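Trimethylamine-N-oxide reductase (Haemophilus influenzae, PDB 7L5I) probably reduces S- or N-oxides such as trimethylamine N-oxide, using a molybdenum centre carried by two guanosine dinucleotide pterin cofactors. Local coordinates at residues P273-I278 and W363-L368; I702-A707 and A731-N736; H185-I190 and N622-P627. All coordinates share one frame; numbering follows the deposited sequence.

In the fold
Following the chain from its N terminus, the end of helix 179-187 comes first and waits 432 residues for its partner, the loop 622-627, so contact 3 closes the longest of the three loops. Contact 1 is nested inside that loop: helix 271-284 meets helix 359-372 beside the parallel sheet that holds strand 208-212. The two contacts also touch, V366 and W363 of contact 1 packing on L187 and V186 of contact 3. Contact 2 follows in series, a short closure within the dinucleotide-binding domain near the C-terminal end, its centre about 29 Å from that of contact 1 and about 44 Å from that of contact 3.

Contact 1: residues P273-I278 and W363-L368; sequences PLMLGI and WMLVTL
M275 of helix 271-284 reaches M364 of helix 359-372 because its CG stands anti to the carbonyl carbon (chi1 -62°) and the chain then runs out extended through SD to CE. M364 answers with CG anti to its own backbone N, but bends at chi2 (63°) and again at chi3, which turns its sulfur back toward L276. The two methionines slide past each other in opposite directions: M275 CB lies 3.6 Å from M364 CG, while the M275 sulfur goes on over the backbone of the other helix, SD sitting 3.5 Å from L365 N. The terminal methyl of M275 finishes against the leucine beyond, CE to L365 CD1 at 4.0 Å. L276 starts out pointing away from the partner helix, yet its end comes back across M364 at about a right angle, L276 CD2 to M364 SD 3.8 Å. One turn further on, I278 and L368 also meet nearly square, with I278 CG2 3.9 Å from L368 CD1. All six touching residues are buried, and the join is made by aliphatic carbon and thioether sulfur. W212 of strand 208-212 touches M275, I278 and L365, covering the seam between the helices, and P650 packs on M364. The M275 side chain comes within about 7 Å of a bound MGD cofactor. The axes of these segments run 9.9 Å apart at 16°, nearly parallel. This is the helix-to-helix packing of an alpha/beta domain, two helices side by side against a parallel sheet, here within the molybdopterin oxidoreductase region.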
loop_
_atom_site.group_PDB
_atom_site.type_symbol
_atom_site.label_atom_id
_atom_site.label_comp_id
_atom_site.label_asym_id
_atom_site.label_seq_id
_atom_site.Cartn_x
_atom_site.Cartn_y
_atom_site.Cartn_z
ATOM N N PRO A 273 0.761 6.364 23.088
ATOM C CA PRO A 273 1.319 7.039 24.276
ATOM C C PRO A 273 1.770 8.463 24.029
ATOM O O PRO A 273 1.478 9.346 24.844
ATOM C CB PRO A 273 2.507 6.128 24.646
ATOM C CG PRO A 273 2.041 4.771 24.269
ATOM C CD PRO A 273 1.276 4.988 22.958
ATOM N N LEU A 274 2.476 8.727 22.935
ATOM C CA LEU A 274 2.882 10.096 22.644
ATOM C C LEU A 274 1.677 11.020 22.517
ATOM O O LEU A 274 1.661 12.113 23.088
ATOM C CB LEU A 274 3.732 10.122 21.378
ATOM C CG LEU A 274 4.079 11.484 20.798
ATOM C CD1 LEU A 274 4.747 12.323 21.885
ATOM C CD2 LEU A 274 4.970 11.326 19.591
ATOM N N MET A 275 0.655 10.605 21.758
ATOM C CA MET A 275 -0.534 11.435 21.597
ATOM C C MET A 275 -1.264 11.639 22.919
ATOM O O MET A 275 -1.794 12.724 23.178
ATOM C CB MET A 275 -1.480 10.803 20.566
ATOM C CG MET A 275 -0.905 10.688 19.199
ATOM S SD MET A 275 -2.153 9.864 18.113
ATOM C CE MET A 275 -1.149 9.330 16.724
ATOM N N LEU A 276 -1.333 10.599 23.755
ATOM C CA LEU A 276 -1.949 10.744 25.076
ATOM C C LEU A 276 -1.197 11.769 25.918
ATOM O O LEU A 276 -1.815 12.603 26.601
ATOM C CB LEU A 276 -1.993 9.393 25.785
ATOM C CG LEU A 276 -2.991 8.397 25.189
ATOM C CD1 LEU A 276 -2.786 7.014 25.737
ATOM C CD2 LEU A 276 -4.457 8.818 25.409
ATOM N N GLY A 277 0.129 11.734 25.881
ATOM C CA GLY A 277 0.901 12.712 26.645
ATOM C C GLY A 277 0.681 14.135 26.179
ATOM O O GLY A 277 0.622 15.069 26.982
ATOM N N ILE A 278 0.576 14.324 24.859
ATOM C CA ILE A 278 0.244 15.624 24.296
ATOM C C ILE A 278 -1.144 16.043 24.756
ATOM O O ILE A 278 -1.357 17.180 25.213
ATOM C CB ILE A 278 0.347 15.563 22.760
ATOM C CG1 ILE A 278 1.803 15.350 22.349
ATOM C CG2 ILE A 278 -0.149 16.855 22.125
ATOM C CD1 ILE A 278 1.998 15.059 20.866
ATOM N N TRP A 363 -7.507 6.652 15.366
ATOM C CA TRP A 363 -8.570 7.023 16.289
ATOM C C TRP A 363 -8.068 8.077 17.262
ATOM O O TRP A 363 -8.721 9.109 17.482
ATOM C CB TRP A 363 -9.060 5.787 17.036
ATOM C CG TRP A 363 -10.367 5.924 17.727
ATOM C CD1 TRP A 363 -11.154 7.019 17.799
ATOM C CD2 TRP A 363 -11.039 4.894 18.443
ATOM N NE1 TRP A 363 -12.296 6.742 18.513
ATOM C CE2 TRP A 363 -12.249 5.432 18.911
ATOM C CE3 TRP A 363 -10.740 3.556 18.714
ATOM C CZ2 TRP A 363 -13.162 4.687 19.658
ATOM C CZ3 TRP A 363 -11.650 2.807 19.443
ATOM C CH2 TRP A 363 -12.850 3.374 19.900
ATOM N N MET A 364 -6.893 7.837 17.848
ATOM C CA MET A 364 -6.311 8.795 18.771
ATOM C C MET A 364 -5.853 10.062 18.049
ATOM O O MET A 364 -5.931 11.154 18.622
ATOM C CB MET A 364 -5.140 8.138 19.535
ATOM C CG MET A 364 -4.600 9.050 20.631
ATOM S SD MET A 364 -5.829 9.414 21.907
ATOM C CE MET A 364 -5.410 11.127 22.292
ATOM N N LEU A 365 -5.392 9.964 16.795
ATOM C CA LEU A 365 -5.015 11.172 16.075
ATOM C C LEU A 365 -6.227 12.086 15.867
ATOM O O LEU A 365 -6.119 13.315 15.992
ATOM C CB LEU A 365 -4.397 10.822 14.722
ATOM C CG LEU A 365 -3.818 12.019 13.977
ATOM C CD1 LEU A 365 -2.595 12.505 14.694
ATOM C CD2 LEU A 365 -3.474 11.663 12.561
ATOM N N VAL A 366 -7.373 11.501 15.493
ATOM C CA VAL A 366 -8.609 12.270 15.329
ATOM C C VAL A 366 -9.065 12.847 16.663
ATOM O O VAL A 366 -9.575 13.971 16.734
ATOM C CB VAL A 366 -9.693 11.384 14.694
ATOM C CG1 VAL A 366 -11.035 12.074 14.746
ATOM C CG2 VAL A 366 -9.301 11.085 13.285
ATOM N N THR A 367 -8.885 12.085 17.740
ATOM C CA THR A 367 -9.207 12.578 19.080
ATOM C C THR A 367 -8.319 13.760 19.452
ATOM O O THR A 367 -8.792 14.788 19.960
ATOM C CB THR A 367 -9.042 11.427 20.078
ATOM O OG1 THR A 367 -10.008 10.397 19.804
ATOM C CG2 THR A 367 -9.221 11.886 21.507
ATOM N N LEU A 368 -7.019 13.646 19.195
ATOM C CA LEU A 368 -6.120 14.773 19.434
ATOM C C LEU A 368 -6.520 16.001 18.616
ATOM O O LEU A 368 -6.579 17.125 19.141
ATOM C CB LEU A 368 -4.680 14.344 19.134
ATOM C CG LEU A 368 -3.631 15.410 19.336
ATOM C CD1 LEU A 368 -3.637 15.911 20.785
ATOM C CD2 LEU A 368 -2.246 14.892 18.953
#

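Contact 2: residues I702-A707 and A731-N736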
loop_
_atom_site.group_PDB
_atom_site.type_symbol
_atom_site.label_atom_id
_atom_site.label_comp_id
_atom_site.label_asym_id
_atom_site.label_seq_id
_atom_site.Cartn_x
_atom_site.Cartn_y
_atom_site.Cartn_z
ATOM N N ILE A 702 20.862 0.942 10.635
ATOM C CA ILE A 702 21.295 0.516 11.971
ATOM C C ILE A 702 21.983 1.689 12.653
ATOM O O ILE A 702 22.840 2.345 12.054
ATOM C CB ILE A 702 22.276 -0.669 11.938
ATOM C CG1 ILE A 702 21.724 -1.825 11.140
ATOM C CG2 ILE A 702 22.554 -1.143 13.369
ATOM C CD1 ILE A 702 22.720 -2.961 10.989
ATOM N N HIS A 703 21.597 1.960 13.890
ATOM C CA HIS A 703 22.193 3.055 14.658
ATOM C C HIS A 703 23.645 2.712 15.004
ATOM O O HIS A 703 23.956 1.553 15.287
ATOM C CB HIS A 703 21.381 3.271 15.938
ATOM C CG HIS A 703 21.776 4.493 16.695
ATOM N ND1 HIS A 703 22.828 4.503 17.591
ATOM C CD2 HIS A 703 21.283 5.752 16.673
ATOM C CE1 HIS A 703 22.956 5.720 18.098
ATOM N NE2 HIS A 703 22.032 6.498 17.553
ATOM N N PRO A 704 24.540 3.698 15.004
ATOM C CA PRO A 704 25.967 3.392 15.239
ATOM C C PRO A 704 26.248 2.676 16.543
ATOM O O PRO A 704 27.185 1.868 16.601
ATOM C CB PRO A 704 26.640 4.775 15.211
ATOM C CG PRO A 704 25.701 5.676 14.522
ATOM C CD PRO A 704 24.310 5.129 14.724
ATOM N N GLU A 705 25.487 2.932 17.601
ATOM C CA GLU A 705 25.774 2.247 18.856
ATOM C C GLU A 705 25.322 0.798 18.815
ATOM O O GLU A 705 25.986 -0.074 19.384
ATOM C CB GLU A 705 25.123 3.007 20.013
ATOM C CG GLU A 705 25.694 4.426 20.127
ATOM C CD GLU A 705 25.136 5.222 21.295
ATOM O OE1 GLU A 705 24.521 4.620 22.202
ATOM O OE2 GLU A 705 25.326 6.460 21.307
ATOM N N ASP A 706 24.223 0.505 18.127
ATOM C CA ASP A 706 23.814 -0.879 17.968
ATOM C C ASP A 706 24.778 -1.624 17.040
ATOM O O ASP A 706 25.067 -2.811 17.250
ATOM C CB ASP A 706 22.363 -0.933 17.451
ATOM C CG ASP A 706 21.344 -0.297 18.435
ATOM O OD1 ASP A 706 21.472 -0.492 19.671
ATOM O OD2 ASP A 706 20.396 0.402 17.980
ATOM N N ALA A 707 25.296 -0.939 16.028
ATOM C CA ALA A 707 26.247 -1.551 15.115
ATOM C C ALA A 707 27.581 -1.810 15.822
ATOM O O ALA A 707 28.165 -2.890 15.702
ATOM C CB ALA A 707 26.457 -0.653 13.902
ATOM N N ALA A 731 24.547 -3.452 5.777
ATOM C CA ALA A 731 24.444 -2.460 6.836
ATOM C C ALA A 731 24.570 -1.044 6.305
ATOM O O ALA A 731 25.530 -0.702 5.608
ATOM C CB ALA A 731 25.527 -2.695 7.897
ATOM N N ALA A 732 23.604 -0.205 6.667
ATOM C CA ALA A 732 23.665 1.233 6.461
ATOM C C ALA A 732 23.668 1.830 7.858
ATOM O O ALA A 732 22.611 1.946 8.485
ATOM C CB ALA A 732 22.487 1.746 5.635
ATOM N N VAL A 733 24.855 2.170 8.361
ATOM C CA VAL A 733 25.016 2.624 9.739
ATOM C C VAL A 733 24.753 4.122 9.758
ATOM O O VAL A 733 25.445 4.890 9.078
ATOM C CB VAL A 733 26.418 2.302 10.281
ATOM C CG1 VAL A 733 26.593 2.872 11.690
ATOM C CG2 VAL A 733 26.645 0.805 10.304
ATOM N N THR A 734 23.777 4.545 10.558
ATOM C CA THR A 734 23.294 5.907 10.477
ATOM C C THR A 734 22.599 6.336 11.762
ATOM O O THR A 734 21.942 5.537 12.426
ATOM C CB THR A 734 22.329 6.045 9.281
ATOM O OG1 THR A 734 21.831 7.373 9.245
ATOM C CG2 THR A 734 21.153 5.056 9.401
ATOM N N GLU A 735 22.781 7.598 12.120
ATOM C CA GLU A 735 22.008 8.177 13.204
ATOM C C GLU A 735 20.584 8.496 12.784
ATOM O O GLU A 735 19.802 8.989 13.606
ATOM C CB GLU A 735 22.692 9.439 13.719
ATOM C CG GLU A 735 24.042 9.160 14.341
ATOM C CD GLU A 735 24.273 9.987 15.590
ATOM O OE1 GLU A 735 23.477 9.848 16.546
ATOM O OE2 GLU A 735 25.237 10.784 15.608
ATOM N N ASN A 736 20.225 8.190 11.540
ATOM C CA ASN A 736 18.883 8.468 11.039
ATOM C C ASN A 736 17.863 7.419 11.408
ATOM O O ASN A 736 16.760 7.421 10.843
ATOM C CB ASN A 736 18.916 8.608 9.524
ATOM C CG ASN A 736 19.634 9.848 9.074
ATOM O OD1 ASN A 736 19.764 10.822 9.824
ATOM N ND2 ASN A 736 20.124 9.816 7.855
HETATM O O HOH W 1 21.794 9.230 18.512
#
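I702 and V733 form a parallel beta bridge in the mixed sheet of the dinucleotide-binding domain, where strand 699-702 runs beside strand 726-733 and passes directly into helix 704-708. Both polar backbone atoms of I702 are used across the bridge: its N donates to A732 O at 2.9 Å, and its O accepts from T734 N at 2.8 Å with an N-H...O angle of 161°. V733 CA adds a CA-H...O contact to that same carbonyl oxygen, while V733 N donates to the side chain of D714 (OD1). H703 is the N-cap of the helix. With CG anti to the backbone N (chi1 -171°), the ring lies beside the H703 carbonyl carbon, over the start of the helix, and ND1 accepts from E705 N at 3.1 Å; a water bridges NE2 to the E735 carboxylate, donating to OE1. T734 OG1 accepts from N736 N, an ST turn that shapes the chain just past the strand. Beside these bonds, V733 fits its two methyls against the first turn of the helix, CG2 resting on A707. D706 bonds G740 through OD2. At the outer end of the contact the proline ring crosses the glutamate chain at about a right angle, P704 CG 3.9 Å from E735 CG.

Contact 3: residues H185-I190 and N622-P627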
loop_
_atom_site.group_PDB
_atom_site.type_symbol
_atom_site.label_atom_id
_atom_site.label_comp_id
_atom_site.label_asym_id
_atom_site.label_seq_id
_atom_site.Cartn_x
_atom_site.Cartn_y
_atom_site.Cartn_z
ATOM N N HIS A 185 -16.625 4.022 12.125
ATOM C CA HIS A 185 -17.225 4.119 13.454
ATOM C C HIS A 185 -17.002 5.485 14.104
ATOM O O HIS A 185 -17.776 5.890 14.971
ATOM C CB HIS A 185 -16.641 3.045 14.396
ATOM C CG HIS A 185 -17.029 1.644 14.047
ATOM N ND1 HIS A 185 -18.340 1.208 14.059
ATOM C CD2 HIS A 185 -16.277 0.574 13.691
ATOM C CE1 HIS A 185 -18.375 -0.078 13.736
ATOM N NE2 HIS A 185 -17.137 -0.484 13.497
ATOM N N VAL A 186 -15.915 6.165 13.749
ATOM C CA VAL A 186 -15.543 7.415 14.411
ATOM C C VAL A 186 -16.071 8.620 13.660
ATOM O O VAL A 186 -16.508 9.595 14.279
ATOM C CB VAL A 186 -14.007 7.462 14.542
ATOM C CG1 VAL A 186 -13.567 8.773 15.104
ATOM C CG2 VAL A 186 -13.512 6.268 15.367
ATOM N N LEU A 187 -16.003 8.579 12.323
ATOM C CA LEU A 187 -16.357 9.706 11.476
ATOM C C LEU A 187 -17.515 9.441 10.527
ATOM O O LEU A 187 -18.010 10.394 9.921
ATOM C CB LEU A 187 -15.152 10.137 10.620
ATOM C CG LEU A 187 -13.960 10.644 11.442
ATOM C CD1 LEU A 187 -12.754 10.840 10.554
ATOM C CD2 LEU A 187 -14.285 11.942 12.182
ATOM N N GLY A 188 -17.948 8.197 10.376
ATOM C CA GLY A 188 -19.023 7.876 9.464
ATOM C C GLY A 188 -18.624 7.826 8.017
ATOM O O GLY A 188 -19.488 7.875 7.139
ATOM N N THR A 189 -17.332 7.696 7.739
ATOM C CA THR A 189 -16.819 7.689 6.373
ATOM C C THR A 189 -15.471 6.990 6.408
ATOM O O THR A 189 -14.842 6.889 7.458
ATOM C CB THR A 189 -16.723 9.123 5.830
ATOM O OG1 THR A 189 -16.577 9.111 4.403
ATOM C CG2 THR A 189 -15.555 9.872 6.439
ATOM N N ILE A 190 -15.037 6.487 5.251
ATOM C CA ILE A 190 -13.790 5.723 5.244
ATOM C C ILE A 190 -12.595 6.623 5.522
ATOM O O ILE A 190 -11.597 6.181 6.110
ATOM C CB ILE A 190 -13.652 4.979 3.903
ATOM C CG1 ILE A 190 -12.563 3.918 3.999
ATOM C CG2 ILE A 190 -13.337 5.948 2.776
ATOM C CD1 ILE A 190 -12.523 3.012 2.771
ATOM N N ASN A 622 -25.538 19.540 9.151
ATOM C CA ASN A 622 -24.549 18.764 8.404
ATOM C C ASN A 622 -23.881 17.735 9.319
ATOM O O ASN A 622 -22.643 17.690 9.425
ATOM C CB ASN A 622 -23.492 19.677 7.782
ATOM C CG ASN A 622 -24.079 20.759 6.926
ATOM O OD1 ASN A 622 -24.462 20.513 5.790
ATOM N ND2 ASN A 622 -24.133 21.982 7.458
ATOM N N PRO A 623 -24.660 16.872 9.975
ATOM C CA PRO A 623 -24.064 15.881 10.885
ATOM C C PRO A 623 -23.246 14.818 10.161
ATOM O O PRO A 623 -23.384 14.583 8.954
ATOM C CB PRO A 623 -25.292 15.265 11.567
ATOM C CG PRO A 623 -26.362 15.379 10.527
ATOM C CD PRO A 623 -26.126 16.703 9.883
ATOM N N LEU A 624 -22.358 14.182 10.918
ATOM C CA LEU A 624 -21.650 13.018 10.423
ATOM C C LEU A 624 -22.537 11.776 10.440
ATOM O O LEU A 624 -23.514 11.673 11.191
ATOM C CB LEU A 624 -20.404 12.734 11.270
ATOM C CG LEU A 624 -19.495 13.929 11.509
ATOM C CD1 LEU A 624 -18.219 13.472 12.220
ATOM C CD2 LEU A 624 -19.174 14.648 10.204
ATOM N N GLY A 625 -22.157 10.791 9.640
ATOM C CA GLY A 625 -22.922 9.548 9.558
ATOM C C GLY A 625 -22.592 8.565 10.660
ATOM O O GLY A 625 -22.288 7.400 10.405
ATOM N N THR A 626 -22.613 9.034 11.911
ATOM C CA THR A 626 -22.261 8.233 13.065
ATOM C C THR A 626 -23.494 8.114 13.954
ATOM O O THR A 626 -24.452 8.862 13.761
ATOM C CB THR A 626 -21.153 8.902 13.864
ATOM O OG1 THR A 626 -21.657 10.177 14.280
ATOM C CG2 THR A 626 -19.888 9.093 13.032
ATOM N N PRO A 627 -23.474 7.253 14.970
ATOM C CA PRO A 627 -24.634 7.159 15.883
ATOM C C PRO A 627 -25.050 8.481 16.519
ATOM O O PRO A 627 -26.251 8.702 16.747
ATOM C CB PRO A 627 -24.146 6.158 16.940
ATOM C CG PRO A 627 -23.226 5.241 16.162
ATOM C CD PRO A 627 -22.519 6.147 15.166
HETATM O O HOH W 2 -20.055 11.385 7.740
#
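The C-terminal end of helix 179-187 is where this contact forms, met by the irregular loop 622-627, which makes an inverse gamma turn centred on G625. G188 leaves the helical conformation with positive phi (78°), and the two glycine backbones pass closely, G188 CA 3.4 Å from G625 O. T626 holds its methyl over the face of the L187-G188 peptide: CG2 is anti to the carbonyl carbon and lies 3.4 Å from G188 N and 3.5 Å from L187 C. Its hydroxyl is turned to K630 O instead. L624 lays CB 3.6 Å from L187 O, and the two leucines touch lightly at their ends, L187 CD2 to L624 CD1. Water 2 joins the backbones, donating to L187 O at 3.1 Å and accepting from G625 N at 2.9 Å. A buffer molecule, EPE, lies near L624 and bonds T189 OG1. Around the contact, I631 of strand 631-632 packs on both leucines and E632 pairs with the backbone of V186; helix 636-641 covers H185, and helix 359-372 packs behind the turn.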